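Local coordinates for protein LC-Est1C (Uncultured organism, PDB 3WYD) that hydrolyses carboxylic esters as the C-terminal esterase domain, with an alpha/beta hydrolase fold, of a metagenome-derived enzyme from leaf-branch compost, at residues 143-149 and 175-180; 124-128 and 148-152; 170-174 and 188-192; 138-142 and 197-201; 61-65 and 205-209. All blocks are in the same frame, centred on the assembly; numbering follows the deposited sequence.

Contact 1: 143-149 and 175-180; sequences GGNPLGM and VMVEAA
Met176 and Met149 meet as two hooked chains: in each, CG stands anti to the carbonyl carbon (chi1 -62° and -65°) and the next two torsions turn the same way, which folds the thioether back across the gap. The two side chains cross at about a right angle, and SD of Met149 lies 3.6 Å from CE of Met176. The hook of Met176 carries its sulfur against the turn of 143-149, where SD comes within 3.5 Å of the backbone N of Pro146 and 3.6 Å of C of Gly144. CE of Met176 also lies against CA of Gly144, and a side chain on this glycine would collide with that methyl. CE of Met149 lies on the helix backbone, 3.5 Å from O of Met176 and 3.5 Å from CB of Ala180. Pro146 sets CB 3.9 Å from CB of Ala179, whose methyl also touches the proline carbonyl. No hydrogen bond links the segments; the turn is braced from within, OD1 of Asn145 accepting from N of Leu147 at 3.0 Å with the donor above the amide plane. Trp124 and Met128 of helix 118-129 pack on both methionines. The arrangement is an Asx turn leading into a short 3-10 segment, packed on helix 171-181 of the alpha/beta hydrolase fold.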
# COMPACT_ATOMS: atom_id res chain seq x y z
N GLY A 143 -1.72 6.35 -7.63
CA GLY A 143 -0.65 7.30 -7.85
C GLY A 143 0.52 6.57 -8.45
O GLY A 143 0.42 5.37 -8.80
N GLY A 144 1.63 7.29 -8.63
CA GLY A 144 2.82 6.62 -9.15
C GLY A 144 3.91 7.60 -9.50
O GLY A 144 4.00 8.67 -8.88
N ASN A 145 4.74 7.21 -10.47
CA ASN A 145 5.89 8.01 -10.88
C ASN A 145 5.49 8.73 -12.14
O ASN A 145 5.37 8.11 -13.22
CB ASN A 145 7.06 7.09 -11.22
CG ASN A 145 8.20 7.84 -11.90
OD1 ASN A 145 8.29 9.07 -11.82
ND2 ASN A 145 8.97 7.13 -12.72
N PRO A 146 5.25 10.02 -12.03
CA PRO A 146 4.79 10.71 -13.25
C PRO A 146 5.78 10.63 -14.43
O PRO A 146 5.38 10.71 -15.60
CB PRO A 146 4.52 12.15 -12.79
CG PRO A 146 5.25 12.28 -11.44
CD PRO A 146 5.25 10.89 -10.84
N LEU A 147 7.06 10.49 -14.12
CA LEU A 147 8.07 10.35 -15.19
C LEU A 147 7.97 9.08 -16.03
O LEU A 147 8.58 8.99 -17.10
CB LEU A 147 9.49 10.56 -14.63
CG LEU A 147 9.72 11.96 -14.03
CD1 LEU A 147 11.08 12.09 -13.25
CD2 LEU A 147 9.59 13.10 -15.10
N GLY A 148 7.17 8.11 -15.60
CA GLY A 148 6.95 6.89 -16.37
C GLY A 148 5.75 6.94 -17.31
O GLY A 148 5.45 5.97 -17.99
N MET A 149 5.02 8.05 -17.30
CA MET A 149 3.82 8.12 -18.12
C MET A 149 4.15 8.10 -19.63
O MET A 149 3.35 7.62 -20.45
CB MET A 149 2.98 9.34 -17.71
CG MET A 149 2.43 9.22 -16.23
SD MET A 149 1.26 7.91 -15.99
CE MET A 149 -0.12 8.56 -16.91
N VAL A 175 -1.14 14.63 -10.71
CA VAL A 175 0.18 14.77 -11.32
C VAL A 175 0.40 13.74 -12.44
O VAL A 175 1.11 14.01 -13.40
CB VAL A 175 1.32 14.74 -10.32
CG1 VAL A 175 1.22 15.98 -9.38
CG2 VAL A 175 1.37 13.43 -9.54
N MET A 176 -0.24 12.57 -12.32
CA MET A 176 -0.11 11.55 -13.33
C MET A 176 -0.89 11.91 -14.60
O MET A 176 -0.39 11.79 -15.68
CB MET A 176 -0.65 10.22 -12.80
CG MET A 176 0.06 9.67 -11.58
SD MET A 176 1.80 9.23 -11.87
CE MET A 176 1.58 7.54 -12.43
N VAL A 177 -2.09 12.43 -14.41
CA VAL A 177 -2.92 12.92 -15.52
C VAL A 177 -2.19 14.06 -16.24
O VAL A 177 -2.16 14.09 -17.47
CB VAL A 177 -4.30 13.37 -15.02
CG1 VAL A 177 -5.12 13.99 -16.18
CG2 VAL A 177 -5.07 12.20 -14.45
N GLU A 178 -1.62 15.01 -15.48
CA GLU A 178 -0.88 16.14 -16.08
C GLU A 178 0.27 15.62 -16.93
O GLU A 178 0.45 16.06 -18.10
CB GLU A 178 -0.38 17.04 -14.94
CG GLU A 178 0.45 18.22 -15.30
CD GLU A 178 0.71 19.06 -14.06
OE1 GLU A 178 1.43 18.58 -13.15
OE2 GLU A 178 0.03 20.09 -13.92
N ALA A 179 1.04 14.66 -16.40
CA ALA A 179 2.15 14.12 -17.15
C ALA A 179 1.65 13.36 -18.39
O ALA A 179 2.24 13.43 -19.47
CB ALA A 179 3.05 13.19 -16.25
N ALA A 180 0.58 12.61 -18.25
CA ALA A 180 0.04 11.86 -19.39
C ALA A 180 -0.20 12.78 -20.58
O ALA A 180 0.02 12.41 -21.74
CB ALA A 180 -1.27 11.16 -18.97

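Contact 2: 124-128 and 148-152; sequences WSIAM and GMANI
Met128 of helix 118-129, the helix that follows the probable nucleophile elbow of this alpha/beta hydrolase, extends its side chain along the 3-10 turn at 148-151, and Trp124, one turn earlier, faces Met149 and Ile152. Contacts of sulfur come first. SD of Met149 lies 4.2 Å from the centroid of the five-membered ring of Trp124, 31° off its normal, an oblique Met-aromatic contact. The same sulfur touches CE of Met128 at 3.6 Å, and thus meets the indole and the methyl group from two directions. Contacts with the backbone follow. The chain of Met128 is straight beyond CG (chi2 174°, chi3 177°), which carries CE to 3.5 Å from C of Gly148; SD rests near CA of that glycine, where a side chain would strike the sulfur. CG2 of Ile152 settles on the helix end, 3.7 Å from O of Ala127 and 3.8 Å from CA of Met128. If Met128 lost its thioether, as with an alanine here, a gap would probably open beside Gly148, the sulfur of Met149 losing its methyl neighbour and CD1 of Ile152 becoming freer to turn. Polar bonding across the pair is absent. The indole N-H is nevertheless satisfied, since NE1 of Trp124 is hydrogen-bonded to OE1 of Gln157 on strand 157-162. Apolar carbons complete the join: CD1 of Ile152 meets the indole edge near its plane, 3.6 Å from CD1 of Trp124.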
# COMPACT_ATOMS: atom_id res chain seq x y z
N TRP A 124 -0.75 1.22 -12.49
CA TRP A 124 0.25 2.01 -13.21
C TRP A 124 1.63 1.38 -13.21
O TRP A 124 2.30 1.39 -14.26
CB TRP A 124 0.35 3.42 -12.62
CG TRP A 124 -0.54 4.45 -13.34
CD1 TRP A 124 -0.68 4.59 -14.69
CD2 TRP A 124 -1.39 5.44 -12.74
NE1 TRP A 124 -1.54 5.63 -14.97
CE2 TRP A 124 -1.92 6.23 -13.79
CE3 TRP A 124 -1.65 5.81 -11.41
CZ2 TRP A 124 -2.73 7.37 -13.55
CZ3 TRP A 124 -2.50 6.91 -11.15
CH2 TRP A 124 -3.05 7.66 -12.24
N SER A 125 2.10 0.92 -12.06
CA SER A 125 3.50 0.45 -12.02
C SER A 125 3.70 -0.81 -12.84
O SER A 125 4.74 -0.95 -13.55
CB SER A 125 4.01 0.29 -10.60
OG SER A 125 3.28 -0.68 -9.91
N ILE A 126 2.75 -1.73 -12.80
CA ILE A 126 2.87 -2.95 -13.60
C ILE A 126 2.84 -2.64 -15.08
O ILE A 126 3.60 -3.19 -15.86
CB ILE A 126 1.85 -3.99 -13.17
CG1 ILE A 126 2.13 -4.40 -11.73
CG2 ILE A 126 1.75 -5.17 -14.20
CD1 ILE A 126 0.94 -5.29 -11.20
N ALA A 127 1.92 -1.78 -15.51
CA ALA A 127 1.83 -1.43 -16.90
C ALA A 127 3.12 -0.73 -17.37
O ALA A 127 3.58 -0.95 -18.48
CB ALA A 127 0.60 -0.52 -17.13
N MET A 128 3.70 0.12 -16.53
CA MET A 128 4.96 0.78 -16.97
C MET A 128 6.08 -0.21 -17.19
O MET A 128 6.93 -0.02 -18.07
CB MET A 128 5.40 1.82 -15.97
CG MET A 128 4.45 3.04 -15.92
SD MET A 128 4.88 4.17 -14.61
CE MET A 128 3.66 5.43 -14.93
N GLY A 148 7.17 8.11 -15.60
CA GLY A 148 6.95 6.89 -16.37
C GLY A 148 5.75 6.94 -17.31
O GLY A 148 5.45 5.97 -17.99
N MET A 149 5.02 8.05 -17.30
CA MET A 149 3.82 8.12 -18.12
C MET A 149 4.15 8.10 -19.63
O MET A 149 3.35 7.62 -20.45
CB MET A 149 2.98 9.34 -17.71
CG MET A 149 2.43 9.22 -16.23
SD MET A 149 1.26 7.91 -15.99
CE MET A 149 -0.12 8.56 -16.91
N ALA A 150 5.34 8.58 -20.04
CA ALA A 150 5.66 8.52 -21.45
C ALA A 150 5.71 7.07 -22.02
O ALA A 150 5.29 6.82 -23.16
CB ALA A 150 7.04 9.22 -21.68
N ASN A 151 6.10 6.15 -21.13
CA ASN A 151 6.23 4.71 -21.40
C ASN A 151 4.91 4.08 -21.82
O ASN A 151 4.90 3.08 -22.55
CB ASN A 151 6.69 3.93 -20.12
CG ASN A 151 8.16 4.12 -19.80
OD1 ASN A 151 8.83 4.95 -20.40
ND2 ASN A 151 8.66 3.34 -18.83
N ILE A 152 3.82 4.66 -21.33
CA ILE A 152 2.47 4.08 -21.49
C ILE A 152 1.53 5.07 -22.18
O ILE A 152 0.30 4.94 -22.09
CB ILE A 152 1.87 3.59 -20.12
CG1 ILE A 152 1.83 4.74 -19.10
CG2 ILE A 152 2.70 2.44 -19.58
CD1 ILE A 152 1.06 4.36 -17.79

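Contact 3: 170-174 and 188-192; sequences VERSR and KYIEI
OE1 of Glu191 is gripped by two donors, NE of Arg174 at 2.9 Å and the hydroxyl OH of Tyr189 at 2.7 Å. The contact joins the helix of the beta-alpha-beta unit formed by strand 157-162, helix 171-181 and strand 187-192 to its second strand. Arg174 runs extended from CG to NE (chi2 175°), which carries its guanidinium to the carboxylate. It takes that group side-on with two nitrogens, NH2 reaching OE2 of Glu191 at 2.9 Å, and both N-H bonds are nearly straight (171°). Both oxygens lie close to the guanidinium plane, yet the carboxylate is turned 34° against it. NE meets OE1 on its syn side, somewhat out of the carboxylate plane, while the anti lone pair takes the tyrosine hydroxyl; OE2 is met from above that plane. The three groups fix one another's rotation, and the positive charge is likely to favour an ionised Glu191. A long salt bridge from NH1 of Arg174 to OE2 of Glu171, a matter of charge alone, extends the network. Ser173 packs CB near the tyrosine hydroxyl while its own OG bonds ND1 of His161 on strand 157-162. Val170 supplies the apolar lining: CG1 lies over the centre of one guanidinium face, and CG2 touches OH of Tyr189 at 3.4 Å.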
# COMPACT_ATOMS: atom_id res chain seq x y z
N VAL A 170 -5.48 13.48 -3.58
CA VAL A 170 -5.93 13.62 -4.95
C VAL A 170 -4.80 14.12 -5.87
O VAL A 170 -4.78 13.76 -7.08
CB VAL A 170 -7.19 14.51 -5.00
CG1 VAL A 170 -6.85 16.02 -4.68
CG2 VAL A 170 -7.87 14.41 -6.37
N GLU A 171 -3.85 14.88 -5.32
CA GLU A 171 -2.70 15.32 -6.09
C GLU A 171 -1.88 14.17 -6.66
O GLU A 171 -1.26 14.31 -7.75
CB GLU A 171 -1.80 16.21 -5.21
CG GLU A 171 -2.45 17.55 -4.88
CD GLU A 171 -3.40 17.56 -3.63
OE1 GLU A 171 -3.70 16.52 -2.99
OE2 GLU A 171 -3.89 18.68 -3.32
N ARG A 172 -2.00 12.97 -6.09
CA ARG A 172 -1.26 11.81 -6.62
C ARG A 172 -1.84 11.37 -7.97
O ARG A 172 -1.05 10.98 -8.86
CB ARG A 172 -1.24 10.64 -5.62
CG ARG A 172 -0.61 10.97 -4.28
CD ARG A 172 0.86 11.45 -4.42
NE ARG A 172 1.40 11.76 -3.10
CZ ARG A 172 1.18 12.90 -2.46
NH1 ARG A 172 0.71 13.97 -3.11
NH2 ARG A 172 1.56 13.04 -1.20
N SER A 173 -3.15 11.53 -8.20
CA SER A 173 -3.68 11.25 -9.53
C SER A 173 -3.47 12.47 -10.42
O SER A 173 -3.22 12.34 -11.63
CB SER A 173 -5.15 10.87 -9.49
OG SER A 173 -5.29 9.50 -9.18
N ARG A 174 -3.65 13.67 -9.87
CA ARG A 174 -3.57 14.87 -10.73
C ARG A 174 -2.22 14.93 -11.41
O ARG A 174 -2.15 15.29 -12.59
CB ARG A 174 -3.82 16.12 -9.90
CG ARG A 174 -5.22 16.30 -9.41
CD ARG A 174 -5.31 17.54 -8.50
NE ARG A 174 -6.68 17.80 -8.09
CZ ARG A 174 -7.04 18.65 -7.13
NH1 ARG A 174 -6.10 19.30 -6.45
NH2 ARG A 174 -8.31 18.75 -6.79
N LYS A 188 -8.93 9.98 -19.72
CA LYS A 188 -10.11 10.58 -19.14
C LYS A 188 -9.96 10.54 -17.64
O LYS A 188 -9.67 9.48 -17.07
CB LYS A 188 -11.36 9.80 -19.56
CG LYS A 188 -12.66 10.31 -18.87
CD LYS A 188 -13.91 9.61 -19.40
CE LYS A 188 -15.15 10.24 -18.76
NZ LYS A 188 -16.39 9.73 -19.36
N TYR A 189 -10.15 11.67 -16.99
CA TYR A 189 -9.93 11.72 -15.55
C TYR A 189 -11.26 12.11 -14.92
O TYR A 189 -11.80 13.20 -15.20
CB TYR A 189 -8.86 12.76 -15.24
CG TYR A 189 -8.61 13.05 -13.76
CD1 TYR A 189 -8.68 12.01 -12.83
CD2 TYR A 189 -8.27 14.34 -13.31
CE1 TYR A 189 -8.41 12.27 -11.46
CE2 TYR A 189 -7.98 14.57 -11.97
CZ TYR A 189 -8.08 13.53 -11.07
OH TYR A 189 -7.83 13.75 -9.73
N ILE A 190 -11.73 11.22 -14.05
CA ILE A 190 -12.95 11.46 -13.24
C ILE A 190 -12.48 11.81 -11.85
O ILE A 190 -12.15 10.95 -11.03
CB ILE A 190 -13.89 10.24 -13.24
CG1 ILE A 190 -14.33 9.93 -14.68
CG2 ILE A 190 -15.13 10.52 -12.32
CD1 ILE A 190 -15.10 8.62 -14.82
N GLU A 191 -12.50 13.11 -11.55
CA GLU A 191 -12.22 13.56 -10.19
C GLU A 191 -13.55 13.84 -9.50
O GLU A 191 -14.36 14.63 -10.01
CB GLU A 191 -11.37 14.80 -10.19
CG GLU A 191 -10.89 15.13 -8.77
CD GLU A 191 -9.99 16.33 -8.72
OE1 GLU A 191 -8.85 16.25 -9.22
OE2 GLU A 191 -10.42 17.39 -8.21
N ILE A 192 -13.81 13.12 -8.40
CA ILE A 192 -15.15 13.17 -7.79
C ILE A 192 -15.19 14.15 -6.64
O ILE A 192 -14.46 14.01 -5.65
CB ILE A 192 -15.55 11.79 -7.30
CG1 ILE A 192 -15.66 10.86 -8.49
CG2 ILE A 192 -16.88 11.86 -6.48
CD1 ILE A 192 -15.85 9.41 -8.18

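Contact 4: 138-142 and 197-201; sequences APVAG and HVSVA
Ala141 follows strand 136-140 in a left-handed backbone conformation (phi 55°, psi 43°), approaching His197 to 6.3 Å between CA atoms, while Val140, the last strand residue, has its CA 6.4 Å from CA of Ala201. Around Ala141 two kinds of contact meet. Its O lies at the edge of the imidazole, close to the ring plane and 3.5 Å from CE1 of His197, while its CB lies 3.7 Å from ND1 of the same ring. The histidine ring is brought here by a chi1 of -166°, which sets CG anti to the backbone N. At Val140 the contact is wholly apolar. CG1 of Val140 touches CG2 of Val200 at 3.8 Å, the two side chains sliding past each other in opposite directions, and the same CG1 leans on CA of Ala201 at 4.0 Å. CG2 of Val200 also reaches CB of Ala141, so that this one methyl bridges two consecutive residues at the strand end. His116 of strand 110-116 packs on Val140, Ala141 and Ala201, and its ring meets that of His197. Thr167 of the second subunit also packs on His197. Both ring nitrogens are engaged outside the pair: NE2 with OG of Ser117 and ND1 with OD2 of Asp165, a geometry consistent with the Ser-His-Asp catalytic triad of an esterase. The contact itself contributes no hydrogen bond to His197; the residue just after strand 136-140 borders the imidazole with a methyl and a carbonyl oxygen, consistent with a place beside the probable active site.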
# COMPACT_ATOMS: atom_id res chain seq x y z
N ALA A 138 -7.29 1.40 -15.77
CA ALA A 138 -8.17 2.26 -14.95
C ALA A 138 -7.70 2.24 -13.49
O ALA A 138 -8.28 1.53 -12.64
CB ALA A 138 -9.64 1.81 -15.09
N PRO A 139 -6.69 3.05 -13.16
CA PRO A 139 -6.32 3.18 -11.74
C PRO A 139 -7.27 4.06 -10.94
O PRO A 139 -7.63 5.20 -11.37
CB PRO A 139 -4.92 3.81 -11.79
CG PRO A 139 -4.92 4.55 -13.11
CD PRO A 139 -5.81 3.81 -14.06
N VAL A 140 -7.66 3.56 -9.77
CA VAL A 140 -8.63 4.25 -8.91
C VAL A 140 -7.99 4.58 -7.55
O VAL A 140 -7.53 3.66 -6.86
CB VAL A 140 -9.88 3.36 -8.70
CG1 VAL A 140 -10.90 4.07 -7.81
CG2 VAL A 140 -10.52 3.03 -10.09
N ALA A 141 -7.95 5.86 -7.20
CA ALA A 141 -7.40 6.34 -5.92
C ALA A 141 -5.97 5.85 -5.72
O ALA A 141 -5.55 5.48 -4.62
CB ALA A 141 -8.35 5.97 -4.73
N GLY A 142 -5.20 5.93 -6.81
CA GLY A 142 -3.79 5.57 -6.78
C GLY A 142 -2.84 6.71 -7.05
O GLY A 142 -3.12 7.87 -6.76
N HIS A 197 -11.55 8.00 -0.06
CA HIS A 197 -10.67 6.95 -0.57
C HIS A 197 -11.44 5.76 -1.11
O HIS A 197 -11.03 5.15 -2.10
CB HIS A 197 -9.66 6.49 0.50
CG HIS A 197 -8.53 5.68 -0.05
ND1 HIS A 197 -7.77 6.11 -1.10
CD2 HIS A 197 -8.08 4.43 0.26
CE1 HIS A 197 -6.85 5.20 -1.39
NE2 HIS A 197 -7.02 4.17 -0.57
N VAL A 198 -12.50 5.36 -0.41
CA VAL A 198 -13.17 4.11 -0.75
C VAL A 198 -14.42 4.30 -1.61
O VAL A 198 -14.60 3.52 -2.55
CB VAL A 198 -13.50 3.33 0.53
CG1 VAL A 198 -14.29 2.04 0.17
CG2 VAL A 198 -12.21 2.99 1.27
N SER A 199 -15.15 5.40 -1.43
CA SER A 199 -16.45 5.63 -2.11
C SER A 199 -16.34 5.60 -3.63
O SER A 199 -17.17 4.97 -4.30
CB SER A 199 -17.14 6.93 -1.65
OG SER A 199 -16.52 8.13 -2.08
N VAL A 200 -15.19 6.00 -4.13
CA VAL A 200 -15.05 6.23 -5.56
C VAL A 200 -14.95 4.95 -6.36
O VAL A 200 -15.09 5.03 -7.59
CB VAL A 200 -13.86 7.15 -5.90
CG1 VAL A 200 -14.04 8.57 -5.31
CG2 VAL A 200 -12.57 6.52 -5.43
N ALA A 201 -14.64 3.82 -5.72
CA ALA A 201 -14.33 2.59 -6.46
C ALA A 201 -15.56 1.92 -7.07
O ALA A 201 -15.75 1.92 -8.28
CB ALA A 201 -13.57 1.63 -5.57

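Contact 5: 61-65 and 205-209; sequences AFMIE and FKDVF
Phe62 meets Phe205 from its first side-chain atom: CB sits over the face of the Phe205 ring as a CH-pi contact, 4.2 Å from the centroid. Chi1 of -162° sets CG anti to the backbone N and sends the ring between two phenylalanines. CD1 then points into the face of Phe205, 3.5 Å from its CD1, in a T-shaped pair with planes at 90°. Further out, the edge of Phe209 stands over one face of the Phe62 ring, meeting CD2, CE1, CE2 and CZ; its CZ approaches CE2 of Phe62 to 3.5 Å. Phe209 in turn offers a face to Glu65, whose CB stands 3.6 Å from the ring centroid, while OE2 lies beside CA and CB of Lys206 and OE1 forms a salt bridge with Arg69. Phe205 would probably lose its edge partner, and Phe209 the face it abuts, if Phe62 gave way to an alanine, with a ring-sized gap between them. The axes of segments 61-65 and 205-209 approach to 10.1 Å and cross at -34°, running in the same general direction. Tyr53 of helix 52-55 adds another edge-to-face partner to Phe62, and Val73 of strand 72-76 and Thr114 of strand 110-116 bring this aromatic cluster against the central sheet.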
# COMPACT_ATOMS: atom_id res chain seq x y z
N ALA A 61 -20.39 -6.22 -7.05
CA ALA A 61 -20.89 -5.46 -8.19
C ALA A 61 -19.98 -5.61 -9.43
O ALA A 61 -20.42 -5.48 -10.56
CB ALA A 61 -21.00 -3.96 -7.86
N PHE A 62 -18.69 -5.69 -9.17
CA PHE A 62 -17.76 -5.79 -10.29
C PHE A 62 -18.08 -6.97 -11.21
O PHE A 62 -17.97 -6.87 -12.44
CB PHE A 62 -16.34 -5.90 -9.72
CG PHE A 62 -15.26 -5.58 -10.72
CD1 PHE A 62 -14.78 -4.28 -10.86
CD2 PHE A 62 -14.70 -6.59 -11.51
CE1 PHE A 62 -13.76 -4.00 -11.79
CE2 PHE A 62 -13.70 -6.31 -12.46
CZ PHE A 62 -13.16 -5.04 -12.54
N MET A 63 -18.49 -8.08 -10.62
CA MET A 63 -18.71 -9.29 -11.40
C MET A 63 -20.03 -9.30 -12.14
O MET A 63 -20.14 -9.98 -13.14
CB MET A 63 -18.57 -10.53 -10.51
CG MET A 63 -17.32 -10.56 -9.70
SD MET A 63 -15.80 -10.48 -10.72
CE MET A 63 -14.57 -10.13 -9.45
N ILE A 64 -21.01 -8.51 -11.68
CA ILE A 64 -22.22 -8.21 -12.47
C ILE A 64 -21.85 -7.55 -13.80
O ILE A 64 -22.32 -7.98 -14.86
CB ILE A 64 -23.18 -7.33 -11.67
CG1 ILE A 64 -23.56 -8.06 -10.38
CG2 ILE A 64 -24.44 -7.01 -12.49
CD1 ILE A 64 -24.42 -7.21 -9.46
N GLU A 65 -20.96 -6.56 -13.76
CA GLU A 65 -20.54 -5.95 -15.02
C GLU A 65 -19.84 -7.02 -15.90
O GLU A 65 -20.06 -7.05 -17.11
CB GLU A 65 -19.60 -4.75 -14.81
CG GLU A 65 -20.21 -3.57 -14.04
CD GLU A 65 -21.18 -2.74 -14.87
OE1 GLU A 65 -21.44 -3.09 -16.04
OE2 GLU A 65 -21.66 -1.70 -14.36
N PHE A 205 -17.32 1.54 -11.30
CA PHE A 205 -17.20 0.30 -12.05
C PHE A 205 -17.82 0.40 -13.43
O PHE A 205 -17.24 -0.10 -14.40
CB PHE A 205 -17.80 -0.89 -11.32
CG PHE A 205 -17.04 -1.31 -10.10
CD1 PHE A 205 -15.70 -1.00 -9.92
CD2 PHE A 205 -17.66 -2.13 -9.15
CE1 PHE A 205 -15.03 -1.38 -8.75
CE2 PHE A 205 -16.98 -2.59 -8.04
CZ PHE A 205 -15.66 -2.23 -7.83
N LYS A 206 -18.94 1.10 -13.55
CA LYS A 206 -19.56 1.25 -14.87
C LYS A 206 -18.67 2.00 -15.83
O LYS A 206 -18.56 1.64 -16.99
CB LYS A 206 -20.93 1.97 -14.76
CG LYS A 206 -21.66 2.08 -16.10
CD LYS A 206 -23.00 2.82 -15.95
CE LYS A 206 -23.78 2.84 -17.26
NZ LYS A 206 -23.09 3.63 -18.31
N ASP A 207 -18.03 3.07 -15.33
CA ASP A 207 -17.17 3.88 -16.16
C ASP A 207 -15.94 3.06 -16.58
O ASP A 207 -15.45 3.21 -17.69
CB ASP A 207 -16.73 5.11 -15.38
CG ASP A 207 -17.90 5.94 -14.91
OD1 ASP A 207 -18.38 6.75 -15.73
OD2 ASP A 207 -18.34 5.79 -13.74
N VAL A 208 -15.41 2.27 -15.67
CA VAL A 208 -14.25 1.41 -16.00
C VAL A 208 -14.59 0.41 -17.13
O VAL A 208 -13.83 0.31 -18.11
CB VAL A 208 -13.78 0.64 -14.76
CG1 VAL A 208 -12.76 -0.46 -15.09
CG2 VAL A 208 -13.24 1.59 -13.69
N PHE A 209 -15.71 -0.30 -17.00
CA PHE A 209 -16.08 -1.25 -18.04
C PHE A 209 -16.46 -0.53 -19.33
O PHE A 209 -16.15 -1.04 -20.42
CB PHE A 209 -17.19 -2.18 -17.56
CG PHE A 209 -16.66 -3.32 -16.73
CD1 PHE A 209 -16.28 -4.51 -17.36
CD2 PHE A 209 -16.55 -3.21 -15.35
CE1 PHE A 209 -15.79 -5.56 -16.63
CE2 PHE A 209 -16.11 -4.28 -14.60
CZ PHE A 209 -15.73 -5.46 -15.22

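Along the chain the first segments come in the order contact 5, 2, 4, 1, 3, and contact 5, between helices 57-69 and 205-213, spans all the others. Contacts 1 and 2 are neighbours, their centres 8 Å apart, and share Gly148 and Met149, so the loop after strand 136-140 is pinned between helices 118-129 and 171-181. Contacts 1 and 3, with 11 Å between centres, use successive turns of helix 171-181. Contacts 3 and 4, 9 Å apart between centres, tie that helix and the loop of the probable triad histidine to the same sheet. Contact 5 pairs two helices across the chain's centre from contact 1, about 25 Å away between centres.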